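Long-range contacts in nonribosomal peptide synthase (Streptomyces sp. MJ635-86F5, PDB 5JJP), which adenylates aliphatic beta-amino acids, most likely at the expense of ATP: residues G29-Y34 / A103-G108; G80-D85 / V170-Q175; R86-S91 / A130-F135; V176-P181 / S200-I205. One frame throughout, in Å; residues are numbered along the deposited sequence.

Contact 1 (G29-Y34 / A103-G108)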
loop_
_atom_site.group_PDB
_atom_site.type_symbol
_atom_site.label_atom_id
_atom_site.label_comp_id
_atom_site.label_asym_id
_atom_site.label_seq_id
_atom_site.Cartn_x
_atom_site.Cartn_y
_atom_site.Cartn_z
ATOM N N GLY A 29 -2.767 9.700 14.574
ATOM C CA GLY A 29 -4.206 9.621 14.651
ATOM C C GLY A 29 -4.877 9.603 13.294
ATOM O O GLY A 29 -6.063 9.250 13.203
ATOM N N ASN A 30 -4.107 9.944 12.256
ATOM C CA ASN A 30 -4.603 10.059 10.876
ATOM C C ASN A 30 -3.447 9.895 9.922
ATOM O O ASN A 30 -2.357 10.439 10.113
ATOM C CB ASN A 30 -5.252 11.404 10.677
ATOM C CG ASN A 30 -6.084 11.494 9.388
ATOM O OD1 ASN A 30 -5.557 11.420 8.262
ATOM N ND2 ASN A 30 -7.405 11.604 9.553
ATOM N N LEU A 31 -3.648 9.116 8.890
ATOM C CA LEU A 31 -2.589 8.835 7.903
ATOM C C LEU A 31 -2.035 10.119 7.322
ATOM O O LEU A 31 -0.872 10.150 6.915
ATOM C CB LEU A 31 -3.119 7.948 6.749
ATOM C CG LEU A 31 -3.214 6.492 7.191
ATOM C CD1 LEU A 31 -4.145 5.657 6.336
ATOM C CD2 LEU A 31 -1.812 5.884 7.211
ATOM N N ARG A 32 -2.856 11.163 7.296
ATOM C CA ARG A 32 -2.455 12.402 6.734
ATOM C C ARG A 32 -1.317 12.942 7.557
ATOM O O ARG A 32 -0.375 13.508 7.012
ATOM C CB ARG A 32 -3.647 13.373 6.740
ATOM C CG ARG A 32 -3.319 14.820 6.538
ATOM C CD ARG A 32 -2.997 15.106 5.110
ATOM N NE ARG A 32 -2.791 16.542 4.952
ATOM C CZ ARG A 32 -1.692 17.185 5.298
ATOM N NH1 ARG A 32 -0.688 16.525 5.802
ATOM N NH2 ARG A 32 -1.605 18.499 5.106
ATOM N N ASP A 33 -1.429 12.782 8.873
ATOM C CA ASP A 33 -0.421 13.312 9.781
ATOM C C ASP A 33 0.759 12.380 9.813
ATOM O O ASP A 33 1.913 12.817 9.649
ATOM C CB ASP A 33 -0.979 13.529 11.181
ATOM C CG ASP A 33 -2.229 14.421 11.179
ATOM O OD1 ASP A 33 -2.320 15.376 10.386
ATOM O OD2 ASP A 33 -3.131 14.161 11.994
ATOM N N TYR A 34 0.484 11.090 10.011
ATOM C CA TYR A 34 1.565 10.127 10.187
ATOM C C TYR A 34 2.470 10.117 8.959
ATOM O O TYR A 34 3.687 10.105 9.096
ATOM C CB TYR A 34 1.079 8.702 10.571
ATOM C CG TYR A 34 2.260 7.819 10.892
ATOM C CD1 TYR A 34 2.872 7.884 12.130
ATOM C CD2 TYR A 34 2.813 6.963 9.935
ATOM C CE1 TYR A 34 3.972 7.089 12.423
ATOM C CE2 TYR A 34 3.905 6.139 10.214
ATOM C CZ TYR A 34 4.497 6.222 11.457
ATOM O OH TYR A 34 5.579 5.448 11.771
ATOM N N ALA A 103 -5.746 14.351 0.946
ATOM C CA ALA A 103 -6.859 15.215 1.266
ATOM C C ALA A 103 -8.030 14.343 1.776
ATOM O O ALA A 103 -8.611 14.638 2.810
ATOM C CB ALA A 103 -7.284 16.018 0.052
ATOM N N CYS A 104 -8.316 13.238 1.093
ATOM C CA CYS A 104 -9.378 12.333 1.556
ATOM C C CYS A 104 -9.123 11.827 2.985
ATOM O O CYS A 104 -10.056 11.788 3.792
ATOM C CB CYS A 104 -9.543 11.138 0.620
ATOM S SG CYS A 104 -10.155 11.576 -1.043
ATOM N N PHE A 105 -7.883 11.406 3.266
ATOM C CA PHE A 105 -7.542 10.989 4.630
ATOM C C PHE A 105 -7.909 12.067 5.639
ATOM O O PHE A 105 -8.488 11.734 6.694
ATOM C CB PHE A 105 -6.053 10.737 4.823
ATOM C CG PHE A 105 -5.509 9.490 4.155
ATOM C CD1 PHE A 105 -6.285 8.358 3.960
ATOM C CD2 PHE A 105 -4.160 9.443 3.805
ATOM C CE1 PHE A 105 -5.738 7.213 3.443
ATOM C CE2 PHE A 105 -3.617 8.307 3.266
ATOM C CZ PHE A 105 -4.388 7.185 3.085
ATOM N N SER A 106 -7.532 13.317 5.357
ATOM C CA SER A 106 -7.717 14.438 6.299
ATOM C C SER A 106 -9.199 14.716 6.571
ATOM O O SER A 106 -9.561 15.129 7.687
ATOM C CB SER A 106 -6.996 15.721 5.835
ATOM O OG SER A 106 -7.639 16.244 4.676
ATOM N N LEU A 107 -10.050 14.499 5.578
ATOM C CA LEU A 107 -11.504 14.747 5.654
ATOM C C LEU A 107 -12.251 13.516 6.149
ATOM O O LEU A 107 -13.413 13.585 6.410
ATOM C CB LEU A 107 -12.023 15.123 4.258
ATOM C CG LEU A 107 -11.490 16.473 3.699
ATOM C CD1 LEU A 107 -12.018 16.831 2.322
ATOM C CD2 LEU A 107 -11.789 17.605 4.682
ATOM N N GLY A 108 -11.569 12.398 6.313
ATOM C CA GLY A 108 -12.190 11.183 6.734
ATOM C C GLY A 108 -13.043 10.546 5.669
ATOM O O GLY A 108 -14.033 9.888 6.002
#
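Two helix ends meet here in the N-terminal part of an ANL-type adenylation fold: Asn30 is the N-cap of helix 31-37, and helix 95-107 finishes beside it in a Schellman motif at Gly108, which has positive phi. The tightly packed part is Leu31 against Phe105. Leu31 CB lies over one face of the ring in a CH-pi contact, 3.6 Å from the Phe105 centroid and shifted toward the CD2-CE2 bond. The branch ending in Leu31 CD1 carries on across the same ring to Phe105 CZ, 3.6 Å away. Phe101 and Phe111 also meet this ring, and Ala182 of strand 181-186 touches both side chains, so the pair sits within the protein interior.

Next to it, Asn30 has CG anti to its backbone N (chi1 -166°), and both ends of its amide are used. Asn30 OD1 takes Arg32 N at 2.9 Å on a lone pair, the capping bond proper. Asn30 ND2 donates to Phe105 O at 3.1 Å (N-H...O 156°), arriving above that carbonyl's plane although the oxygen lies in the plane of the Asn30 amide. Together the two bonds fix the amide's rotation.

The looser side is Arg32 on the partly exposed Ser106. The closest approach is between aliphatic carbons, Arg32 CG to Ser106 CB at 3.9 Å, while a bend at chi2 (76°) sends the guanidinium to salt bridges with Asp70 and Glu66. Ser106 OG turns back into its own helix and donates to Ala103 O at 2.6 Å, in the carbonyl plane.

Contact 2 (G80-D85 / V170-Q175)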
loop_
_atom_site.group_PDB
_atom_site.type_symbol
_atom_site.label_atom_id
_atom_site.label_comp_id
_atom_site.label_asym_id
_atom_site.label_seq_id
_atom_site.Cartn_x
_atom_site.Cartn_y
_atom_site.Cartn_z
ATOM N N GLY A 80 -19.668 19.176 1.050
ATOM C CA GLY A 80 -20.620 18.822 2.096
ATOM C C GLY A 80 -20.685 17.348 2.407
ATOM O O GLY A 80 -21.630 16.932 3.079
ATOM N N LEU A 81 -19.707 16.557 1.955
ATOM C CA LEU A 81 -19.722 15.120 2.270
ATOM C C LEU A 81 -19.452 14.885 3.764
ATOM O O LEU A 81 -18.773 15.678 4.385
ATOM C CB LEU A 81 -18.732 14.342 1.430
ATOM C CG LEU A 81 -18.854 14.490 -0.089
ATOM C CD1 LEU A 81 -17.707 13.710 -0.727
ATOM C CD2 LEU A 81 -20.167 13.923 -0.575
ATOM N N ASP A 82 -19.932 13.763 4.281
ATOM C CA ASP A 82 -19.766 13.404 5.686
ATOM C C ASP A 82 -18.593 12.433 5.883
ATOM O O ASP A 82 -18.278 11.685 4.955
ATOM C CB ASP A 82 -21.043 12.688 6.170
ATOM C CG ASP A 82 -21.323 12.877 7.663
ATOM O OD1 ASP A 82 -20.579 13.589 8.359
ATOM O OD2 ASP A 82 -22.355 12.351 8.120
ATOM N N VAL A 83 -17.959 12.448 7.072
ATOM C CA VAL A 83 -16.948 11.479 7.397
ATOM C C VAL A 83 -17.598 10.110 7.189
ATOM O O VAL A 83 -18.705 9.873 7.675
ATOM C CB VAL A 83 -16.481 11.636 8.866
ATOM C CG1 VAL A 83 -15.627 10.448 9.321
ATOM C CG2 VAL A 83 -15.745 12.974 9.080
ATOM N N GLY A 84 -16.886 9.200 6.508
ATOM C CA GLY A 84 -17.399 7.888 6.132
ATOM C C GLY A 84 -17.798 7.710 4.675
ATOM O O GLY A 84 -17.797 6.598 4.132
ATOM N N ASP A 85 -18.198 8.796 4.038
ATOM C CA ASP A 85 -18.664 8.710 2.649
ATOM C C ASP A 85 -17.518 8.292 1.775
ATOM O O ASP A 85 -16.432 8.846 1.886
ATOM C CB ASP A 85 -19.234 10.078 2.180
ATOM C CG ASP A 85 -20.546 10.422 2.837
ATOM O OD1 ASP A 85 -21.134 9.531 3.482
ATOM O OD2 ASP A 85 -21.013 11.575 2.693
ATOM N N VAL A 170 -27.419 15.600 5.227
ATOM C CA VAL A 170 -27.139 16.235 6.537
ATOM C C VAL A 170 -25.932 15.534 7.154
ATOM O O VAL A 170 -25.896 14.314 7.217
ATOM C CB VAL A 170 -28.363 16.165 7.459
ATOM C CG1 VAL A 170 -29.548 16.843 6.783
ATOM C CG2 VAL A 170 -28.767 14.722 7.781
ATOM N N ARG A 171 -24.926 16.304 7.561
ATOM C CA ARG A 171 -23.760 15.765 8.226
ATOM C C ARG A 171 -24.020 15.369 9.667
ATOM O O ARG A 171 -24.672 16.091 10.405
ATOM C CB ARG A 171 -22.628 16.781 8.209
ATOM C CG ARG A 171 -21.917 16.876 6.864
ATOM C CD ARG A 171 -20.850 17.949 6.964
ATOM N NE ARG A 171 -19.943 17.877 5.828
ATOM C CZ ARG A 171 -19.072 18.814 5.486
ATOM N NH1 ARG A 171 -18.990 19.940 6.184
ATOM N NH2 ARG A 171 -18.262 18.609 4.450
ATOM N N ARG A 172 -23.534 14.195 10.056
ATOM C CA ARG A 172 -23.769 13.677 11.395
ATOM C C ARG A 172 -22.489 13.470 12.180
ATOM O O ARG A 172 -22.525 13.139 13.354
ATOM C CB ARG A 172 -24.561 12.374 11.291
ATOM C CG ARG A 172 -25.834 12.535 10.451
ATOM C CD ARG A 172 -26.665 11.264 10.443
ATOM N NE ARG A 172 -28.008 11.381 9.878
ATOM C CZ ARG A 172 -28.833 10.342 9.707
ATOM N NH1 ARG A 172 -28.452 9.108 10.067
ATOM N NH2 ARG A 172 -30.044 10.539 9.166
ATOM N N ARG A 173 -21.348 13.626 11.512
ATOM C CA ARG A 173 -20.058 13.387 12.139
ATOM C C ARG A 173 -19.355 14.716 12.247
ATOM O O ARG A 173 -19.355 15.502 11.281
ATOM C CB ARG A 173 -19.226 12.412 11.299
ATOM C CG ARG A 173 -19.686 10.958 11.388
ATOM C CD ARG A 173 -19.385 10.331 12.736
ATOM N NE ARG A 173 -17.999 10.576 13.124
ATOM C CZ ARG A 173 -16.957 9.818 12.791
ATOM N NH1 ARG A 173 -17.108 8.702 12.119
ATOM N NH2 ARG A 173 -15.739 10.163 13.213
ATOM N N ARG A 174 -18.765 14.934 13.424
ATOM C CA ARG A 174 -17.989 16.111 13.771
ATOM C C ARG A 174 -16.568 16.058 13.207
ATOM O O ARG A 174 -16.120 16.997 12.567
ATOM C CB ARG A 174 -17.908 16.215 15.308
ATOM C CG ARG A 174 -17.183 17.442 15.869
ATOM C CD ARG A 174 -17.587 17.716 17.319
ATOM N NE ARG A 174 -19.032 17.938 17.442
ATOM C CZ ARG A 174 -19.643 19.114 17.269
ATOM N NH1 ARG A 174 -18.941 20.218 16.997
ATOM N NH2 ARG A 174 -20.972 19.196 17.379
ATOM N N GLN A 175 -15.900 14.922 13.390
ATOM C CA GLN A 175 -14.452 14.867 13.340
ATOM C C GLN A 175 -13.993 13.456 12.987
ATOM O O GLN A 175 -14.430 12.495 13.609
ATOM C CB GLN A 175 -13.982 15.243 14.751
ATOM C CG GLN A 175 -12.493 15.153 15.027
ATOM C CD GLN A 175 -11.671 16.144 14.218
ATOM O OE1 GLN A 175 -11.847 17.354 14.337
ATOM N NE2 GLN A 175 -10.734 15.631 13.430
#
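Asp82 receives two successive backbone N-H groups with its carboxylate: Arg172 N reaches Asp82 OD2 at 2.9 Å (166°) from above the carboxylate plane, and Arg173 N comes to Asp82 OD1 at 3.2 Å on the syn lone pair. Arg171 reaches with its extended chain to Leu81 O and grips it side-on, NE at 2.9 Å and NH2 at 3.0 Å, with the oxygen near the guanidinium plane. The NH2 of Arg171 has a second partner, a salt bridge to Asp77. These bonds join the loop between helix 62-77 and strand 87-90 to the loop leading to strand 181-186, at the surface of the adenylation fold. Asp82 also opens a type II beta turn that runs to Asp85. An alanine in place of Asp82 would remove both acceptors for the 170-175 backbone and would probably loosen the hold on that loop. Further out, carbon packs against the arginine side chains. Gly80 CA lies over a face of the Arg171 guanidinium, 3.3 Å from Arg171 NH2. Val83 CB is 3.7 Å from Arg173 CB; the arginine chain, bent at chi2 and chi3, folds back so that Val83 CG1 lies over a face of its guanidinium, whose NH1 is salt-bridged to Asp180.

Contact 3 (R86-S91 / A130-F135)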
loop_
_atom_site.group_PDB
_atom_site.type_symbol
_atom_site.label_atom_id
_atom_site.label_comp_id
_atom_site.label_asym_id
_atom_site.label_seq_id
_atom_site.Cartn_x
_atom_site.Cartn_y
_atom_site.Cartn_z
ATOM N N ARG A 86 -17.766 7.315 0.912
ATOM C CA ARG A 86 -16.730 6.843 -0.015
ATOM C C ARG A 86 -16.545 7.714 -1.219
ATOM O O ARG A 86 -17.478 8.342 -1.710
ATOM C CB ARG A 86 -16.959 5.438 -0.482
ATOM C CG ARG A 86 -16.812 4.419 0.654
ATOM C CD ARG A 86 -18.183 3.875 1.045
ATOM N NE ARG A 86 -18.771 4.651 2.064
ATOM C CZ ARG A 86 -20.073 4.835 2.268
ATOM N NH1 ARG A 86 -21.027 4.322 1.481
ATOM N NH2 ARG A 86 -20.402 5.565 3.317
ATOM N N VAL A 87 -15.297 7.769 -1.641
ATOM C CA VAL A 87 -14.881 8.455 -2.828
ATOM C C VAL A 87 -14.116 7.457 -3.712
ATOM O O VAL A 87 -13.208 6.802 -3.243
ATOM C CB VAL A 87 -13.935 9.569 -2.414
ATOM C CG1 VAL A 87 -13.323 10.240 -3.652
ATOM C CG2 VAL A 87 -14.679 10.560 -1.563
ATOM N N VAL A 88 -14.505 7.294 -4.969
ATOM C CA VAL A 88 -13.697 6.532 -5.925
ATOM C C VAL A 88 -12.668 7.501 -6.456
ATOM O O VAL A 88 -13.032 8.517 -7.026
ATOM C CB VAL A 88 -14.513 5.985 -7.097
ATOM C CG1 VAL A 88 -13.639 5.192 -8.031
ATOM C CG2 VAL A 88 -15.616 5.095 -6.581
ATOM N N LEU A 89 -11.398 7.196 -6.250
ATOM C CA LEU A 89 -10.314 8.038 -6.700
ATOM C C LEU A 89 -9.572 7.351 -7.893
ATOM O O LEU A 89 -8.886 6.342 -7.722
ATOM C CB LEU A 89 -9.375 8.287 -5.529
ATOM C CG LEU A 89 -8.169 9.154 -5.739
ATOM C CD1 LEU A 89 -8.602 10.509 -6.248
ATOM C CD2 LEU A 89 -7.395 9.311 -4.461
ATOM N N GLU A 90 -9.783 7.884 -9.092
ATOM C CA GLU A 90 -9.279 7.244 -10.311
ATOM C C GLU A 90 -8.193 8.066 -10.989
ATOM O O GLU A 90 -8.457 9.162 -11.477
ATOM C CB GLU A 90 -10.411 7.007 -11.286
ATOM C CG GLU A 90 -9.997 6.332 -12.584
ATOM C CD GLU A 90 -11.217 5.728 -13.307
ATOM O OE1 GLU A 90 -11.842 4.777 -12.748
ATOM O OE2 GLU A 90 -11.544 6.186 -14.448
ATOM N N SER A 91 -6.996 7.527 -10.997
ATOM C CA SER A 91 -5.870 8.231 -11.554
ATOM C C SER A 91 -4.663 7.337 -11.609
ATOM O O SER A 91 -4.505 6.434 -10.781
ATOM C CB SER A 91 -5.560 9.492 -10.718
ATOM O OG SER A 91 -4.310 10.098 -11.034
ATOM N N ALA A 130 -20.294 -0.232 -2.669
ATOM C CA ALA A 130 -19.794 0.756 -1.721
ATOM C C ALA A 130 -20.604 2.055 -1.728
ATOM O O ALA A 130 -20.462 2.848 -0.826
ATOM C CB ALA A 130 -18.353 1.072 -2.049
ATOM N N ALA A 131 -21.382 2.301 -2.787
ATOM C CA ALA A 131 -22.258 3.495 -2.904
ATOM C C ALA A 131 -21.494 4.775 -2.568
ATOM O O ALA A 131 -21.824 5.468 -1.655
ATOM C CB ALA A 131 -23.522 3.356 -2.050
ATOM N N PRO A 132 -20.489 5.111 -3.366
ATOM C CA PRO A 132 -19.699 6.287 -3.099
ATOM C C PRO A 132 -20.511 7.521 -3.431
ATOM O O PRO A 132 -21.322 7.491 -4.324
ATOM C CB PRO A 132 -18.553 6.173 -4.104
ATOM C CG PRO A 132 -19.130 5.386 -5.225
ATOM C CD PRO A 132 -19.994 4.358 -4.524
ATOM N N ALA A 133 -20.260 8.589 -2.710
ATOM C CA ALA A 133 -20.880 9.847 -2.981
ATOM C C ALA A 133 -20.147 10.666 -4.037
ATOM O O ALA A 133 -20.730 11.599 -4.573
ATOM C CB ALA A 133 -20.957 10.643 -1.713
ATOM N N LEU A 134 -18.900 10.295 -4.338
ATOM C CA LEU A 134 -18.087 11.092 -5.284
ATOM C C LEU A 134 -17.157 10.215 -6.101
ATOM O O LEU A 134 -16.519 9.297 -5.580
ATOM C CB LEU A 134 -17.283 12.110 -4.494
ATOM C CG LEU A 134 -16.410 13.111 -5.284
ATOM C CD1 LEU A 134 -17.248 14.069 -6.121
ATOM C CD2 LEU A 134 -15.553 13.882 -4.336
ATOM N N PHE A 135 -17.112 10.465 -7.392
ATOM C CA PHE A 135 -16.137 9.869 -8.275
ATOM C C PHE A 135 -15.153 10.985 -8.611
ATOM O O PHE A 135 -15.513 11.968 -9.250
ATOM C CB PHE A 135 -16.792 9.364 -9.530
ATOM C CG PHE A 135 -15.825 8.768 -10.542
ATOM C CD1 PHE A 135 -15.436 7.462 -10.439
ATOM C CD2 PHE A 135 -15.306 9.544 -11.596
ATOM C CE1 PHE A 135 -14.592 6.905 -11.356
ATOM C CE2 PHE A 135 -14.471 8.995 -12.532
ATOM C CZ PHE A 135 -14.120 7.657 -12.406
HETATM O O HOH W 1 -20.746 7.222 0.005
#
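Val88 is the bump that fits the hollow between Pro132 and Phe135. Its two methyls part to serve both: Val88 CG2 lies alongside the proline, 3.8 Å from Pro132 CG, while Val88 CG1, anti to the backbone N, reaches the ring at Phe135 CD1, also 3.8 Å. The Phe135 ring then runs along the sheet to Glu90 and meets its carboxylate edge-on, Phe135 CZ to Glu90 CD at 3.6 Å, the two planes 87° apart. The acid's own strong partner is Arg143, in a salt bridge that would be expected to favour its ionised form. Behind this row, Val87 and Leu134 share the other face of the sheet and touch more loosely.

At the strand's start Arg86 wraps around the turn that follows helix 120-130. Its CB rests on Pro132, and bends at chi2 and chi3 bring Arg86 NH1 onto Ala130 O at 2.8 Å, nearly straight (174°) and in the guanidinium plane. Water 1 fills the corner, accepting from Arg86 N and donating to Ala131 O.

The backbones are joined by Ala133 N on Arg86 O at 3.0 Å and Val88 N on Leu134 O at 2.9 Å. This is parallel pairing in a mixed sheet with helices on both faces: helix 95-107 covers Leu89, and helix 120-130 covers Val88 and Phe135, the layered alpha/beta architecture built from beta-alpha-beta crossovers.

Contact 4 (V176-P181 / S200-I205)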
loop_
_atom_site.group_PDB
_atom_site.type_symbol
_atom_site.label_atom_id
_atom_site.label_comp_id
_atom_site.label_asym_id
_atom_site.label_seq_id
_atom_site.Cartn_x
_atom_site.Cartn_y
_atom_site.Cartn_z
ATOM N N VAL A 176 -13.101 13.303 12.011
ATOM C CA VAL A 176 -12.502 11.992 11.736
ATOM C C VAL A 176 -11.641 11.501 12.931
ATOM O O VAL A 176 -10.936 12.284 13.554
ATOM C CB VAL A 176 -11.683 11.992 10.457
ATOM C CG1 VAL A 176 -10.468 12.901 10.538
ATOM C CG2 VAL A 176 -11.231 10.561 10.115
ATOM N N VAL A 177 -11.705 10.215 13.235
ATOM C CA VAL A 177 -10.852 9.639 14.270
ATOM C C VAL A 177 -10.180 8.413 13.728
ATOM O O VAL A 177 -10.619 7.876 12.709
ATOM C CB VAL A 177 -11.637 9.298 15.554
ATOM C CG1 VAL A 177 -12.231 10.577 16.158
ATOM C CG2 VAL A 177 -12.770 8.327 15.268
ATOM N N GLU A 178 -9.136 7.922 14.425
ATOM C CA GLU A 178 -8.301 6.872 13.859
ATOM C C GLU A 178 -8.998 5.509 13.651
ATOM O O GLU A 178 -8.490 4.686 12.912
ATOM C CB GLU A 178 -7.009 6.711 14.656
ATOM C CG GLU A 178 -7.160 6.135 16.035
ATOM C CD GLU A 178 -5.878 6.310 16.869
ATOM O OE1 GLU A 178 -5.071 5.357 16.949
ATOM O OE2 GLU A 178 -5.676 7.389 17.465
ATOM N N THR A 179 -10.097 5.256 14.335
ATOM C CA THR A 179 -10.901 4.021 14.123
ATOM C C THR A 179 -11.759 4.120 12.856
ATOM O O THR A 179 -12.315 3.151 12.407
ATOM C CB THR A 179 -11.818 3.728 15.331
ATOM O OG1 THR A 179 -12.557 4.890 15.686
ATOM C CG2 THR A 179 -10.991 3.426 16.527
ATOM N N ASP A 180 -11.858 5.301 12.253
ATOM C CA ASP A 180 -12.590 5.421 10.990
ATOM C C ASP A 180 -11.868 4.739 9.784
ATOM O O ASP A 180 -10.644 4.687 9.708
ATOM C CB ASP A 180 -12.841 6.893 10.656
ATOM C CG ASP A 180 -13.921 7.526 11.518
ATOM O OD1 ASP A 180 -15.017 6.927 11.631
ATOM O OD2 ASP A 180 -13.703 8.659 12.026
ATOM N N PRO A 181 -12.637 4.282 8.801
ATOM C CA PRO A 181 -12.063 3.785 7.566
ATOM C C PRO A 181 -11.273 4.829 6.786
ATOM O O PRO A 181 -11.723 5.967 6.634
ATOM C CB PRO A 181 -13.266 3.400 6.724
ATOM C CG PRO A 181 -14.460 3.913 7.410
ATOM C CD PRO A 181 -14.099 4.175 8.822
ATOM N N SER A 200 -8.709 0.788 8.451
ATOM C CA SER A 200 -8.758 1.981 9.286
ATOM C C SER A 200 -7.420 2.762 9.204
ATOM O O SER A 200 -6.393 2.232 8.797
ATOM C CB SER A 200 -9.038 1.596 10.752
ATOM O OG SER A 200 -7.894 1.041 11.413
ATOM N N HIS A 201 -7.445 4.001 9.669
ATOM C CA HIS A 201 -6.244 4.767 9.833
ATOM C C HIS A 201 -5.313 4.066 10.785
ATOM O O HIS A 201 -4.097 3.958 10.580
ATOM C CB HIS A 201 -6.573 6.162 10.352
ATOM C CG HIS A 201 -7.294 7.013 9.370
ATOM N ND1 HIS A 201 -6.644 7.923 8.560
ATOM C CD2 HIS A 201 -8.609 7.108 9.059
ATOM C CE1 HIS A 201 -7.530 8.518 7.772
ATOM N NE2 HIS A 201 -8.731 8.057 8.076
ATOM N N ARG A 202 -5.855 3.755 11.930
ATOM C CA ARG A 202 -5.096 3.162 13.012
ATOM C C ARG A 202 -4.334 1.955 12.490
ATOM O O ARG A 202 -3.160 1.756 12.811
ATOM C CB ARG A 202 -6.118 2.821 14.087
ATOM C CG ARG A 202 -5.708 1.862 15.164
ATOM C CD ARG A 202 -6.795 1.676 16.221
ATOM N NE ARG A 202 -7.857 0.761 15.836
ATOM C CZ ARG A 202 -8.771 0.269 16.696
ATOM N NH1 ARG A 202 -8.749 0.591 17.971
ATOM N NH2 ARG A 202 -9.743 -0.533 16.279
ATOM N N ALA A 203 -5.001 1.128 11.686
ATOM C CA ALA A 203 -4.421 -0.151 11.282
ATOM C C ALA A 203 -3.294 0.086 10.324
ATOM O O ALA A 203 -2.264 -0.588 10.402
ATOM C CB ALA A 203 -5.445 -1.059 10.654
ATOM N N ASN A 204 -3.503 0.973 9.372
ATOM C CA ASN A 204 -2.469 1.206 8.391
ATOM C C ASN A 204 -1.288 1.961 8.987
ATOM O O ASN A 204 -0.130 1.668 8.690
ATOM C CB ASN A 204 -2.999 1.858 7.105
ATOM C CG ASN A 204 -2.040 1.661 5.938
ATOM O OD1 ASN A 204 -1.561 0.523 5.679
ATOM N ND2 ASN A 204 -1.681 2.729 5.308
ATOM N N ILE A 205 -1.577 2.856 9.917
ATOM C CA ILE A 205 -0.517 3.522 10.677
ATOM C C ILE A 205 0.305 2.484 11.442
ATOM O O ILE A 205 1.547 2.560 11.494
ATOM C CB ILE A 205 -1.093 4.601 11.587
ATOM C CG1 ILE A 205 -1.522 5.812 10.756
ATOM C CG2 ILE A 205 -0.050 5.078 12.590
ATOM C CD1 ILE A 205 -2.422 6.748 11.492
HETATM O O HOH W 2 -10.603 8.419 6.316
#
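A type I turn from Val177 to Asp180 turns two carbonyls onto the start of helix 201-212, Glu178 O accepting from Arg202 N at 3.0 Å on a lone pair and Asp180 O from His201 N at 3.3 Å, nearly along the C=O axis. The turn is braced from within by Asp180 OD2, which takes Val177 N at 2.8 Å on its anti lone pair. Ser200 N-caps the helix, its OG bound by Ala203 N. His201 tucks beneath the turn: its CD2 edge points at Asp180 O, 3.2 Å away, and NE2 lies 2.6 Å from water 2, which donates to Pro181 O. The other ring nitrogen, ND1, is hydrogen-bonded to Leu31 N, so the imidazole is held at both nitrogens. An alanine at His201 would lose the ring's links to water 2 and Leu31, and would probably loosen the turn's seat against the neighbouring helix. Outside, toward solvent, Thr179 CG2 sits over the centre of the Arg202 guanidinium, 3.8 Å above its plane, while Glu178 packs across Arg202 CB. Strands 181-186 and 196-200 make a hairpin-like pair around a loop left unmodelled, with the Thr/Ser/Gly-rich signature of the ANL family, consistent with its phosphate-binding motif. The contact lies at the end of the pair away from that loop, where Pro181 starts one strand, Ser200 ends the other, and the two form an antiparallel non-hydrogen-bonded pair.

In the fold
All four contacts gather in one part of the N-terminal region, with centres about 9 to 18 Å apart. Contacts 1 and 4 are the closest pair, joined through helices 31-37 and 201-212. Contact 2, the outermost, touches all three others: Gly84 N lies 3.0 Å from Gly108 O of contact 1, a salt bridge ties its 170-175 loop to the turn of contact 4, and Leu81 packs on Ala133 of contact 3. Contact 3, inside the sheet containing strands 87-90 and 134-138, does not touch contacts 1 or 4. Along the chain contact 1 crosses contacts 2 and 3, contact 3 lies within the span of contact 2, and contact 4 follows and brackets the probable phosphate-binding loop.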